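Local coordinates for USG-1 protein homolog (Pseudomonas aeruginosa, PDB 2HJS) that is probably an NAD(P)-dependent oxidoreductase of the aspartate-semialdehyde dehydrogenase family, although its own reaction has not been established, at residues 154-159 with 248-253; 197-202 with 238-243; 272-277 with 293-298; 280-285 with 310-315. One frame throughout, in Å; residues are numbered along the deposited sequence.

All four contacts lie in the dimerisation domain and reach one six-stranded mixed sheet. Contact 1 pairs strands 151-160 and 246-254 in its interior. Contact 2 lies at the end of the outermost strand 233-239, and contact 3 pairs the strand at the other edge, 273-275, with 294-301. Contact 4 sets the chain around the start of helix 284-288 against strand 308-315. Contacts 3 and 4 are closest, their centres about 7 Å apart; contacts 2 and 3 are farthest, at about 23 Å. Along the chain, 1 encloses 2, and the segments of 3 and 4 alternate. Contacts 1, 2 and 4 touch the second subunit broadly, contact 3 through Arg298. The sheet is thus part of the dimer interface.

Contact 1 of 4, residues 154-159 with 248-253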
loop_
_atom_site.group_PDB
_atom_site.type_symbol
_atom_site.label_atom_id
_atom_site.label_comp_id
_atom_site.label_asym_id
_atom_site.label_seq_id
_atom_site.Cartn_x
_atom_site.Cartn_y
_atom_site.Cartn_z
ATOM N N LEU A 154 -2.738 8.750 14.355
ATOM C CA LEU A 154 -2.748 8.915 12.921
ATOM C C LEU A 154 -1.893 7.813 12.313
ATOM O O LEU A 154 -0.714 7.720 12.617
ATOM C CB LEU A 154 -2.192 10.296 12.573
ATOM C CG LEU A 154 -2.072 10.726 11.116
ATOM C CD1 LEU A 154 -3.406 10.653 10.458
ATOM C CD2 LEU A 154 -1.551 12.166 11.069
ATOM N N ASN A 155 -2.503 6.970 11.491
ATOM C CA ASN A 155 -1.763 5.947 10.766
ATOM C C ASN A 155 -1.698 6.300 9.286
ATOM O O ASN A 155 -2.711 6.620 8.674
ATOM C CB ASN A 155 -2.364 4.566 10.961
ATOM C CG ASN A 155 -1.409 3.444 10.514
ATOM O OD1 ASN A 155 -1.349 3.068 9.322
ATOM N ND2 ASN A 155 -0.656 2.927 11.452
ATOM N N LEU A 156 -0.486 6.286 8.742
ATOM C CA LEU A 156 -0.267 6.519 7.325
ATOM C C LEU A 156 0.479 5.352 6.693
ATOM O O LEU A 156 1.546 4.961 7.160
ATOM C CB LEU A 156 0.506 7.818 7.109
ATOM C CG LEU A 156 1.077 8.096 5.715
ATOM C CD1 LEU A 156 -0.035 8.333 4.648
ATOM C CD2 LEU A 156 2.016 9.294 5.791
ATOM N N THR A 157 -0.100 4.784 5.637
ATOM C CA THR A 157 0.638 3.890 4.753
ATOM C C THR A 157 0.742 4.607 3.409
ATOM O O THR A 157 -0.255 4.793 2.721
ATOM C CB THR A 157 -0.066 2.540 4.551
ATOM O OG1 THR A 157 -0.250 1.905 5.820
ATOM C CG2 THR A 157 0.764 1.623 3.646
ATOM N N ALA A 158 1.947 5.002 3.032
ATOM C CA ALA A 158 2.135 5.745 1.805
ATOM C C ALA A 158 2.707 4.841 0.734
ATOM O O ALA A 158 3.751 4.230 0.946
ATOM C CB ALA A 158 3.070 6.933 2.054
ATOM N N CYS A 159 2.020 4.728 -0.395
ATOM C CA CYS A 159 2.517 3.950 -1.535
ATOM C C CYS A 159 3.108 4.905 -2.546
ATOM O O CYS A 159 2.380 5.679 -3.194
ATOM C CB CYS A 159 1.404 3.131 -2.162
ATOM S SG CYS A 159 0.687 1.953 -0.964
ATOM N N LEU A 248 -2.036 7.524 -0.747
ATOM C CA LEU A 248 -1.932 7.440 0.708
ATOM C C LEU A 248 -3.176 6.806 1.317
ATOM O O LEU A 248 -4.286 7.186 0.972
ATOM C CB LEU A 248 -1.749 8.835 1.328
ATOM C CG LEU A 248 -0.730 9.800 0.691
ATOM C CD1 LEU A 248 -0.681 11.100 1.492
ATOM C CD2 LEU A 248 0.655 9.149 0.634
ATOM N N SER A 249 -2.977 5.856 2.226
ATOM C CA SER A 249 -4.072 5.310 3.004
ATOM C C SER A 249 -3.904 5.756 4.455
ATOM O O SER A 249 -2.922 5.438 5.117
ATOM C CB SER A 249 -4.113 3.788 2.883
ATOM O OG SER A 249 -5.120 3.286 3.739
ATOM N N VAL A 250 -4.874 6.531 4.925
ATOM C CA VAL A 250 -4.805 7.196 6.220
ATOM C C VAL A 250 -5.907 6.657 7.131
ATOM O O VAL A 250 -7.023 6.443 6.676
ATOM C CB VAL A 250 -4.956 8.735 6.020
ATOM C CG1 VAL A 250 -4.910 9.496 7.356
ATOM C CG2 VAL A 250 -3.859 9.290 5.041
ATOM N N THR A 251 -5.586 6.410 8.404
ATOM C CA THR A 251 -6.585 6.104 9.444
ATOM C C THR A 251 -6.431 7.097 10.582
ATOM O O THR A 251 -5.346 7.233 11.154
ATOM C CB THR A 251 -6.405 4.709 10.039
ATOM O OG1 THR A 251 -6.236 3.778 8.978
ATOM C CG2 THR A 251 -7.634 4.290 10.874
ATOM N N LEU A 252 -7.502 7.808 10.896
ATOM C CA LEU A 252 -7.507 8.686 12.046
ATOM C C LEU A 252 -8.340 8.076 13.148
ATOM O O LEU A 252 -9.474 7.666 12.910
ATOM C CB LEU A 252 -8.120 10.052 11.704
ATOM C CG LEU A 252 -7.746 10.762 10.403
ATOM C CD1 LEU A 252 -8.307 12.171 10.407
ATOM C CD2 LEU A 252 -6.267 10.821 10.360
ATOM N N GLN A 253 -7.767 8.015 14.345
ATOM C CA GLN A 253 -8.493 7.613 15.534
ATOM C C GLN A 253 -8.851 8.878 16.287
ATOM O O GLN A 253 -7.974 9.605 16.763
ATOM C CB GLN A 253 -7.633 6.708 16.404
ATOM C CG GLN A 253 -8.339 6.187 17.649
ATOM C CD GLN A 253 -9.267 5.037 17.347
ATOM O OE1 GLN A 253 -8.891 4.096 16.660
ATOM N NE2 GLN A 253 -10.493 5.109 17.855
#
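Leu156 holds CG anti to its backbone N (chi1 168°), and chi2 of 67° then places CD1, the atom that meets Leu248 CB at 3.8 Å. The two side chains cross at a slant on one face of an antiparallel strand pair in the mixed sheet of the dimerisation domain. The same methyl also touches Val250 CG2. The placing of Leu154 CD1 on this face is doubtful. Leu154, Leu156, Ala158, Leu248, Val250 and Leu252 share this apolar face. Helix 133-145 covers part of it, with Leu138 against both Leu156 and Val250.

Asn155, Thr157, Ser249 and Thr251 occupy the other face, which is turned to the second subunit. There Thr157 OG1 bonds to Thr157 OG1 of the second subunit, and Thr251 OG1 faces the Asn155 side chain of that subunit. A small polar surface of this chain thus meets its copy in the dimer, consistent with the family's dimerisation role.

Four backbone bonds tie the strands. Asn155 pairs with Thr251, and Thr157 with Ser249, each as a hydrogen-bonded antiparallel pair. Asn155 N reaches Thr251 O at 2.9 Å and is nearly straight. Thr157 N reaches Ser249 O at the same 2.9 Å. The non-hydrogen-bonded pairs between and beyond them carry the apolar side chains. Strand 233-239 continues the sheet beyond 154-159, and strand 308-315 continues it beyond 248-253. Leu248 keeps CG beside its backbone N (chi1 -46°), and from there CD2 comes within 3.6 Å of Ala158 CB.

Contact 2 of 4, residues 197-202 with 238-243; sequences FNLLAQ and IQAPVF
Leu200 and Gln239 meet both by backbone and by side chain. Leu200 N gives a hydrogen bond to Gln239 O at 3.0 Å, and Gln239 N returns one to Leu200 O at 3.1 Å. Their side chains lie alongside one another, heading the same way, with CB to CB at 3.7 Å. Leu199 CD2 reaches the other segment at three residues: it lies 3.8 Å from Ala240 CB and also touches Ile238 CG2 and Pro241 CD. The CD and CG edge of the Pro241 ring meets Asn198 O, with CD at 3.0 Å.

The pairing is a single antiparallel bridge. It adds the loop 197-202 to the end of strand 233-239, just where that strand gives way to an inverse gamma turn centred on Pro241. Gln239 CG stands anti to its backbone N (chi1 -176°), which lays it 4.0 Å from Leu200 CD1. A bend at chi2 (87°) then places CD. Gln239 NE2 makes weak bonds to the backbone oxygens of Leu160 and Ser161.

Farther out, Asn198 ND2 bonds to Gln194 O. Asn198 also bonds to Thr283 and Val285 of the second subunit. Ala201 O accepts from Arg298 NH1 of the second subunit.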
loop_
_atom_site.group_PDB
_atom_site.type_symbol
_atom_site.label_atom_id
_atom_site.label_comp_id
_atom_site.label_asym_id
_atom_site.label_seq_id
_atom_site.Cartn_x
_atom_site.Cartn_y
_atom_site.Cartn_z
ATOM N N PHE A 197 6.495 -5.013 -11.151
ATOM C CA PHE A 197 5.436 -5.856 -10.578
ATOM C C PHE A 197 5.725 -6.288 -9.112
ATOM O O PHE A 197 5.370 -7.383 -8.702
ATOM C CB PHE A 197 5.197 -7.085 -11.472
ATOM C CG PHE A 197 4.972 -6.758 -12.926
ATOM C CD1 PHE A 197 3.823 -6.081 -13.335
ATOM C CD2 PHE A 197 5.894 -7.160 -13.884
ATOM C CE1 PHE A 197 3.597 -5.800 -14.688
ATOM C CE2 PHE A 197 5.687 -6.888 -15.248
ATOM C CZ PHE A 197 4.535 -6.200 -15.646
ATOM N N ASN A 198 6.403 -5.436 -8.337
ATOM C CA ASN A 198 6.801 -5.808 -6.973
ATOM C C ASN A 198 6.471 -4.683 -6.015
ATOM O O ASN A 198 6.360 -3.548 -6.438
ATOM C CB ASN A 198 8.302 -6.113 -6.915
ATOM C CG ASN A 198 8.648 -7.141 -5.846
ATOM O OD1 ASN A 198 7.760 -7.723 -5.238
ATOM N ND2 ASN A 198 9.938 -7.395 -5.644
ATOM N N LEU A 199 6.285 -4.990 -4.734
ATOM C CA LEU A 199 6.103 -3.939 -3.717
ATOM C C LEU A 199 7.270 -4.011 -2.751
ATOM O O LEU A 199 7.517 -5.075 -2.164
ATOM C CB LEU A 199 4.757 -4.089 -2.976
ATOM C CG LEU A 199 3.514 -3.715 -3.802
ATOM C CD1 LEU A 199 2.289 -4.420 -3.250
ATOM C CD2 LEU A 199 3.266 -2.218 -3.892
ATOM N N LEU A 200 8.027 -2.922 -2.624
ATOM C CA LEU A 200 9.149 -2.929 -1.682
ATOM C C LEU A 200 8.663 -2.451 -0.323
ATOM O O LEU A 200 7.900 -1.497 -0.239
ATOM C CB LEU A 200 10.321 -2.071 -2.175
ATOM C CG LEU A 200 10.750 -2.212 -3.643
ATOM C CD1 LEU A 200 12.028 -1.384 -3.874
ATOM C CD2 LEU A 200 10.955 -3.683 -4.021
ATOM N N ALA A 201 9.121 -3.105 0.741
ATOM C CA ALA A 201 8.649 -2.782 2.091
ATOM C C ALA A 201 9.054 -1.397 2.585
ATOM O O ALA A 201 8.409 -0.849 3.479
ATOM C CB ALA A 201 9.132 -3.864 3.083
ATOM N N GLN A 202 10.139 -0.856 2.030
ATOM C CA GLN A 202 10.720 0.402 2.470
ATOM C C GLN A 202 11.292 1.118 1.262
ATOM O O GLN A 202 11.578 0.482 0.232
ATOM C CB GLN A 202 11.854 0.171 3.496
ATOM C CG GLN A 202 13.070 -0.518 2.937
ATOM C CD GLN A 202 13.821 -1.327 3.992
ATOM O OE1 GLN A 202 13.216 -1.936 4.877
ATOM N NE2 GLN A 202 15.136 -1.313 3.916
ATOM N N ILE A 238 6.015 2.625 1.307
ATOM C CA ILE A 238 6.211 1.447 0.488
ATOM C C ILE A 238 6.527 1.935 -0.917
ATOM O O ILE A 238 6.040 2.986 -1.337
ATOM C CB ILE A 238 4.898 0.625 0.493
ATOM C CG1 ILE A 238 4.740 -0.060 1.837
ATOM C CG2 ILE A 238 4.823 -0.407 -0.635
ATOM C CD1 ILE A 238 3.255 -0.373 2.069
ATOM N N GLN A 239 7.353 1.183 -1.634
ATOM C CA GLN A 239 7.650 1.510 -3.024
ATOM C C GLN A 239 6.761 0.677 -3.960
ATOM O O GLN A 239 6.866 -0.552 -3.971
ATOM C CB GLN A 239 9.106 1.179 -3.323
ATOM C CG GLN A 239 9.521 1.568 -4.715
ATOM C CD GLN A 239 9.970 2.971 -4.738
ATOM O OE1 GLN A 239 11.061 3.287 -4.249
ATOM N NE2 GLN A 239 9.125 3.861 -5.267
ATOM N N ALA A 240 5.899 1.333 -4.739
ATOM C CA ALA A 240 4.978 0.610 -5.636
ATOM C C ALA A 240 5.496 0.635 -7.065
ATOM O O ALA A 240 6.206 1.578 -7.452
ATOM C CB ALA A 240 3.567 1.229 -5.571
ATOM N N PRO A 241 5.155 -0.399 -7.869
ATOM C CA PRO A 241 5.615 -0.314 -9.260
ATOM C C PRO A 241 4.685 0.609 -10.080
ATOM O O PRO A 241 3.933 0.151 -10.953
ATOM C CB PRO A 241 5.552 -1.766 -9.730
ATOM C CG PRO A 241 4.400 -2.372 -8.898
ATOM C CD PRO A 241 4.375 -1.626 -7.602
ATOM N N VAL A 242 4.701 1.900 -9.744
ATOM C CA VAL A 242 3.904 2.890 -10.476
ATOM C C VAL A 242 4.824 4.035 -10.838
ATOM O O VAL A 242 5.805 4.272 -10.137
ATOM C CB VAL A 242 2.544 3.307 -9.749
ATOM C CG1 VAL A 242 2.025 2.223 -8.788
ATOM C CG2 VAL A 242 2.587 4.609 -9.109
ATOM N N PHE A 243 4.565 4.716 -11.950
ATOM C CA PHE A 243 5.513 5.760 -12.403
ATOM C C PHE A 243 5.433 7.071 -11.624
ATOM O O PHE A 243 6.445 7.548 -11.125
ATOM C CB PHE A 243 5.378 6.022 -13.900
ATOM C CG PHE A 243 5.878 4.889 -14.750
ATOM C CD1 PHE A 243 4.987 4.087 -15.434
ATOM C CD2 PHE A 243 7.246 4.617 -14.846
ATOM C CE1 PHE A 243 5.432 3.019 -16.233
ATOM C CE2 PHE A 243 7.706 3.543 -15.635
ATOM C CZ PHE A 243 6.797 2.747 -16.328
#

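Contact 3 of 4, residues 272-277 with 293-298; sequences GIEWVG and ETYVGR
This is a parallel strand pairing at an edge of the mixed sheet, with strand 273-275 laid beside strand 294-301. Four backbone bonds run between them. The first two are Thr294 N to Gly272 O at 2.8 Å and Glu274 N to Thr294 O at 2.9 Å. Val296 N to Glu274 O and Val276 N to Val296 O complete the set.

On one face, Glu274 CB lies over the Tyr295 ring, 4.0 Å from its centroid and 21° off the normal, a CH-pi contact. Glu274 CG, anti to the backbone N (chi1 -173°), reaches Tyr295 CE1. On the other face, Ile273 CG2 packs on Val296 CG2 at 3.8 Å. The Tyr295 ring has a further neighbour in Val276, whose CG2 comes to the ring edge, in its plane, 3.9 Å from Tyr295 CD1.

Both ends carry a water. One accepts from Gly272 N and donates to Glu293 OE1, at 2.8 Å each. The other accepts from Arg298 N and donates to Val276 O. The two strands, joined through helix 284-288, form a beta-alpha-beta unit.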
loop_
_atom_site.group_PDB
_atom_site.type_symbol
_atom_site.label_atom_id
_atom_site.label_comp_id
_atom_site.label_asym_id
_atom_site.label_seq_id
_atom_site.Cartn_x
_atom_site.Cartn_y
_atom_site.Cartn_z
ATOM N N GLY A 272 -8.291 23.276 -3.780
ATOM C CA GLY A 272 -7.107 22.463 -3.993
ATOM C C GLY A 272 -7.314 21.006 -3.625
ATOM O O GLY A 272 -6.436 20.180 -3.893
ATOM N N ILE A 273 -8.448 20.698 -2.976
ATOM C CA ILE A 273 -8.818 19.321 -2.653
ATOM C C ILE A 273 -10.039 18.964 -3.488
ATOM O O ILE A 273 -10.992 19.744 -3.572
ATOM C CB ILE A 273 -9.143 19.131 -1.151
ATOM C CG1 ILE A 273 -7.880 19.225 -0.295
ATOM C CG2 ILE A 273 -9.776 17.777 -0.907
ATOM C CD1 ILE A 273 -8.163 19.301 1.225
ATOM N N GLU A 274 -10.004 17.797 -4.124
ATOM C CA GLU A 274 -11.181 17.289 -4.818
ATOM C C GLU A 274 -11.716 16.055 -4.089
ATOM O O GLU A 274 -11.038 15.027 -3.999
ATOM C CB GLU A 274 -10.869 16.999 -6.290
ATOM C CG GLU A 274 -12.093 16.625 -7.141
ATOM C CD GLU A 274 -13.223 17.662 -7.105
ATOM O OE1 GLU A 274 -14.378 17.258 -6.860
ATOM O OE2 GLU A 274 -12.968 18.867 -7.329
ATOM N N TRP A 275 -12.916 16.179 -3.534
ATOM C CA TRP A 275 -13.524 15.085 -2.802
ATOM C C TRP A 275 -14.241 14.161 -3.777
ATOM O O TRP A 275 -14.989 14.620 -4.614
ATOM C CB TRP A 275 -14.509 15.566 -1.730
ATOM C CG TRP A 275 -15.280 14.381 -1.123
ATOM C CD1 TRP A 275 -14.755 13.369 -0.346
ATOM C CD2 TRP A 275 -16.669 14.068 -1.304
ATOM N NE1 TRP A 275 -15.747 12.472 -0.011
ATOM C CE2 TRP A 275 -16.925 12.867 -0.589
ATOM C CE3 TRP A 275 -17.728 14.690 -1.985
ATOM C CZ2 TRP A 275 -18.190 12.278 -0.539
ATOM C CZ3 TRP A 275 -18.988 14.098 -1.939
ATOM C CH2 TRP A 275 -19.209 12.906 -1.209
ATOM N N VAL A 276 -13.997 12.862 -3.656
ATOM C CA VAL A 276 -14.666 11.865 -4.489
ATOM C C VAL A 276 -15.478 10.950 -3.575
ATOM O O VAL A 276 -14.965 10.421 -2.582
ATOM C CB VAL A 276 -13.652 11.035 -5.345
ATOM C CG1 VAL A 276 -14.391 10.025 -6.256
ATOM C CG2 VAL A 276 -12.750 11.957 -6.160
ATOM N N GLY A 277 -16.756 10.793 -3.890
ATOM C CA GLY A 277 -17.637 9.935 -3.095
ATOM C C GLY A 277 -18.425 8.987 -3.978
ATOM O O GLY A 277 -17.942 8.592 -5.036
ATOM N N GLU A 293 -5.179 19.528 -8.170
ATOM C CA GLU A 293 -5.994 19.031 -7.072
ATOM C C GLU A 293 -5.338 17.834 -6.396
ATOM O O GLU A 293 -4.769 16.958 -7.043
ATOM C CB GLU A 293 -7.395 18.611 -7.558
ATOM C CG GLU A 293 -8.124 19.690 -8.395
ATOM C CD GLU A 293 -8.341 20.939 -7.583
ATOM O OE1 GLU A 293 -9.084 20.850 -6.584
ATOM O OE2 GLU A 293 -7.738 21.990 -7.913
ATOM N N THR A 294 -5.447 17.803 -5.080
ATOM C CA THR A 294 -5.178 16.603 -4.315
ATOM C C THR A 294 -6.555 15.933 -4.141
ATOM O O THR A 294 -7.489 16.539 -3.618
ATOM C CB THR A 294 -4.570 16.994 -2.979
ATOM O OG1 THR A 294 -3.239 17.465 -3.205
ATOM C CG2 THR A 294 -4.540 15.840 -2.000
ATOM N N TYR A 295 -6.673 14.700 -4.607
ATOM C CA TYR A 295 -7.953 13.980 -4.602
ATOM C C TYR A 295 -8.099 13.142 -3.335
ATOM O O TYR A 295 -7.152 12.497 -2.923
ATOM C CB TYR A 295 -8.017 13.055 -5.798
ATOM C CG TYR A 295 -8.318 13.734 -7.098
ATOM C CD1 TYR A 295 -9.598 13.676 -7.635
ATOM C CD2 TYR A 295 -7.330 14.444 -7.801
ATOM C CE1 TYR A 295 -9.902 14.286 -8.849
ATOM C CE2 TYR A 295 -7.629 15.075 -9.018
ATOM C CZ TYR A 295 -8.922 14.986 -9.523
ATOM O OH TYR A 295 -9.256 15.580 -10.716
ATOM N N VAL A 296 -9.282 13.162 -2.722
ATOM C CA VAL A 296 -9.505 12.435 -1.483
ATOM C C VAL A 296 -10.787 11.623 -1.631
ATOM O O VAL A 296 -11.816 12.186 -1.978
ATOM C CB VAL A 296 -9.654 13.382 -0.254
ATOM C CG1 VAL A 296 -9.785 12.555 1.067
ATOM C CG2 VAL A 296 -8.476 14.306 -0.162
ATOM N N GLY A 297 -10.713 10.317 -1.355
ATOM C CA GLY A 297 -11.878 9.449 -1.363
ATOM C C GLY A 297 -11.914 8.406 -0.256
ATOM O O GLY A 297 -11.076 8.415 0.659
ATOM N N ARG A 298 -12.910 7.518 -0.350
ATOM C CA ARG A 298 -13.121 6.380 0.541
ATOM C C ARG A 298 -13.292 6.820 1.984
ATOM O O ARG A 298 -12.848 6.132 2.898
ATOM C CB ARG A 298 -12.011 5.308 0.405
ATOM C CG ARG A 298 -11.882 4.666 -0.975
ATOM C CD ARG A 298 -11.431 3.225 -0.857
ATOM N NE ARG A 298 -12.379 2.441 -0.062
ATOM C CZ ARG A 298 -12.118 1.300 0.558
ATOM N NH1 ARG A 298 -10.916 0.740 0.456
ATOM N NH2 ARG A 298 -13.088 0.697 1.263
HETATM O O HOH W 1 -10.454 23.058 -5.479
HETATM O O HOH W 2 -14.871 7.163 -2.287
#

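Contact 4 of 4, residues 280-285 with 310-315; sequences DYPTVV and NLWIVS
Pro282 and Trp312 share the one hydrogen bond across this contact. Trp312 NE1 donates to Pro282 O at 2.9 Å, with an angle of 158° at the hydrogen. The oxygen lies at the indole edge, close to the ring plane, while the donor is tilted out of the carbonyl plane. Trp312 CB points toward 280-285. From there chi1 of 163° places CG anti to the backbone N, and chi2 of -96° turns the ring so that NE1 meets Pro282 O. The bond satisfies the buried indole N-H.

Apolar contacts flank it. Pro282 CD touches Trp312 CD1 at 3.9 Å, and the two side chains run in opposing senses as they pass. Val314 CG2 meets Pro282 CB at 3.6 Å. Val314 CB meets Val284 CG1 at 3.9 Å. Tyr295 of strand 294-301 packs against both Pro282 and Val314, so it extends this apolar patch.

Polar groups finish the turn into the helix. Thr283 OG1 accepts from Gly286 N, and Thr283 N bonds to Asp287 OD2. Just before them, the Tyr281 ring makes a cation-pi contact with Arg193 of the second subunit.

Thr283 is therefore the N-cap of helix 284-288, and the contact sets this capped helix start against strand 308-315 of the mixed sheet, beside the dimer interface.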
loop_
_atom_site.group_PDB
_atom_site.type_symbol
_atom_site.label_atom_id
_atom_site.label_comp_id
_atom_site.label_asym_id
_atom_site.label_seq_id
_atom_site.Cartn_x
_atom_site.Cartn_y
_atom_site.Cartn_z
ATOM N N ASP A 280 -17.103 5.751 -5.742
ATOM C CA ASP A 280 -15.998 5.807 -6.702
ATOM C C ASP A 280 -14.773 6.355 -5.991
ATOM O O ASP A 280 -14.864 6.861 -4.876
ATOM C CB ASP A 280 -16.347 6.636 -7.946
ATOM C CG ASP A 280 -15.415 6.345 -9.150
ATOM O OD1 ASP A 280 -14.491 5.485 -9.079
ATOM O OD2 ASP A 280 -15.622 7.006 -10.195
ATOM N N TYR A 281 -13.620 6.242 -6.630
ATOM C CA TYR A 281 -12.359 6.605 -6.000
ATOM C C TYR A 281 -11.410 7.208 -7.040
ATOM O O TYR A 281 -11.471 6.860 -8.210
ATOM C CB TYR A 281 -11.723 5.381 -5.287
ATOM C CG TYR A 281 -11.422 4.231 -6.236
ATOM C CD1 TYR A 281 -10.194 4.148 -6.912
ATOM C CD2 TYR A 281 -12.386 3.246 -6.486
ATOM C CE1 TYR A 281 -9.942 3.118 -7.815
ATOM C CE2 TYR A 281 -12.150 2.228 -7.378
ATOM C CZ TYR A 281 -10.926 2.156 -8.036
ATOM O OH TYR A 281 -10.722 1.123 -8.919
ATOM N N PRO A 282 -10.516 8.112 -6.610
ATOM C CA PRO A 282 -9.484 8.581 -7.519
ATOM C C PRO A 282 -8.251 7.672 -7.543
ATOM O O PRO A 282 -7.986 6.916 -6.568
ATOM C CB PRO A 282 -9.115 9.931 -6.934
ATOM C CG PRO A 282 -9.238 9.700 -5.428
ATOM C CD PRO A 282 -10.429 8.753 -5.280
ATOM N N THR A 283 -7.490 7.752 -8.634
ATOM C CA THR A 283 -6.184 7.054 -8.700
ATOM C C THR A 283 -5.109 8.010 -9.219
ATOM O O THR A 283 -5.442 9.049 -9.803
ATOM C CB THR A 283 -6.210 5.807 -9.627
ATOM O OG1 THR A 283 -6.424 6.237 -10.981
ATOM C CG2 THR A 283 -7.279 4.812 -9.199
ATOM N N VAL A 284 -3.828 7.668 -9.028
ATOM C CA VAL A 284 -2.752 8.539 -9.562
ATOM C C VAL A 284 -2.768 8.639 -11.087
ATOM O O VAL A 284 -2.521 9.704 -11.636
ATOM C CB VAL A 284 -1.327 8.167 -9.035
ATOM C CG1 VAL A 284 -1.263 8.381 -7.526
ATOM C CG2 VAL A 284 -0.931 6.731 -9.423
ATOM N N VAL A 285 -3.050 7.535 -11.768
ATOM C CA VAL A 285 -3.031 7.519 -13.233
ATOM C C VAL A 285 -4.284 8.203 -13.803
ATOM O O VAL A 285 -4.188 9.042 -14.700
ATOM C CB VAL A 285 -2.946 6.087 -13.795
ATOM C CG1 VAL A 285 -3.343 6.074 -15.280
ATOM C CG2 VAL A 285 -1.524 5.520 -13.592
ATOM N N ASN A 310 -11.286 6.650 7.841
ATOM C CA ASN A 310 -10.272 6.385 6.828
ATOM C C ASN A 310 -10.378 7.390 5.719
ATOM O O ASN A 310 -11.470 7.848 5.433
ATOM C CB ASN A 310 -10.499 5.020 6.207
ATOM C CG ASN A 310 -10.200 3.905 7.161
ATOM O OD1 ASN A 310 -11.083 3.439 7.886
ATOM N ND2 ASN A 310 -8.934 3.505 7.220
ATOM N N LEU A 311 -9.236 7.720 5.107
ATOM C CA LEU A 311 -9.192 8.568 3.926
ATOM C C LEU A 311 -8.232 7.906 2.944
ATOM O O LEU A 311 -7.269 7.290 3.361
ATOM C CB LEU A 311 -8.594 9.958 4.250
ATOM C CG LEU A 311 -9.080 10.779 5.442
ATOM C CD1 LEU A 311 -8.091 11.900 5.628
ATOM C CD2 LEU A 311 -10.439 11.367 5.131
ATOM N N TRP A 312 -8.471 8.105 1.650
ATOM C CA TRP A 312 -7.533 7.711 0.605
ATOM C C TRP A 312 -7.199 8.973 -0.165
ATOM O O TRP A 312 -8.084 9.709 -0.552
ATOM C CB TRP A 312 -8.173 6.657 -0.289
ATOM C CG TRP A 312 -7.525 6.412 -1.650
ATOM C CD1 TRP A 312 -7.907 6.967 -2.861
ATOM C CD2 TRP A 312 -6.436 5.515 -1.949
ATOM N NE1 TRP A 312 -7.112 6.467 -3.870
ATOM C CE2 TRP A 312 -6.204 5.585 -3.341
ATOM C CE3 TRP A 312 -5.625 4.672 -1.171
ATOM C CZ2 TRP A 312 -5.223 4.811 -3.983
ATOM C CZ3 TRP A 312 -4.636 3.915 -1.808
ATOM C CH2 TRP A 312 -4.457 3.989 -3.209
ATOM N N ILE A 313 -5.910 9.252 -0.327
ATOM C CA ILE A 313 -5.458 10.516 -0.897
ATOM C C ILE A 313 -4.565 10.220 -2.101
ATOM O O ILE A 313 -3.677 9.372 -2.024
ATOM C CB ILE A 313 -4.647 11.335 0.147
ATOM C CG1 ILE A 313 -5.460 11.542 1.436
ATOM C CG2 ILE A 313 -4.169 12.672 -0.476
ATOM C CD1 ILE A 313 -4.637 12.127 2.597
ATOM N N VAL A 314 -4.816 10.875 -3.230
ATOM C CA VAL A 314 -3.875 10.753 -4.341
ATOM C C VAL A 314 -3.516 12.127 -4.844
ATOM O O VAL A 314 -4.364 13.019 -4.927
ATOM C CB VAL A 314 -4.343 9.789 -5.510
ATOM C CG1 VAL A 314 -4.493 8.283 -5.012
ATOM C CG2 VAL A 314 -5.586 10.275 -6.214
ATOM N N SER A 315 -2.244 12.300 -5.155
ATOM C CA SER A 315 -1.736 13.600 -5.590
ATOM C C SER A 315 -0.512 13.412 -6.466
ATOM O O SER A 315 0.220 12.407 -6.338
ATOM C CB SER A 315 -1.326 14.419 -4.366
ATOM O OG SER A 315 -1.326 15.815 -4.682
#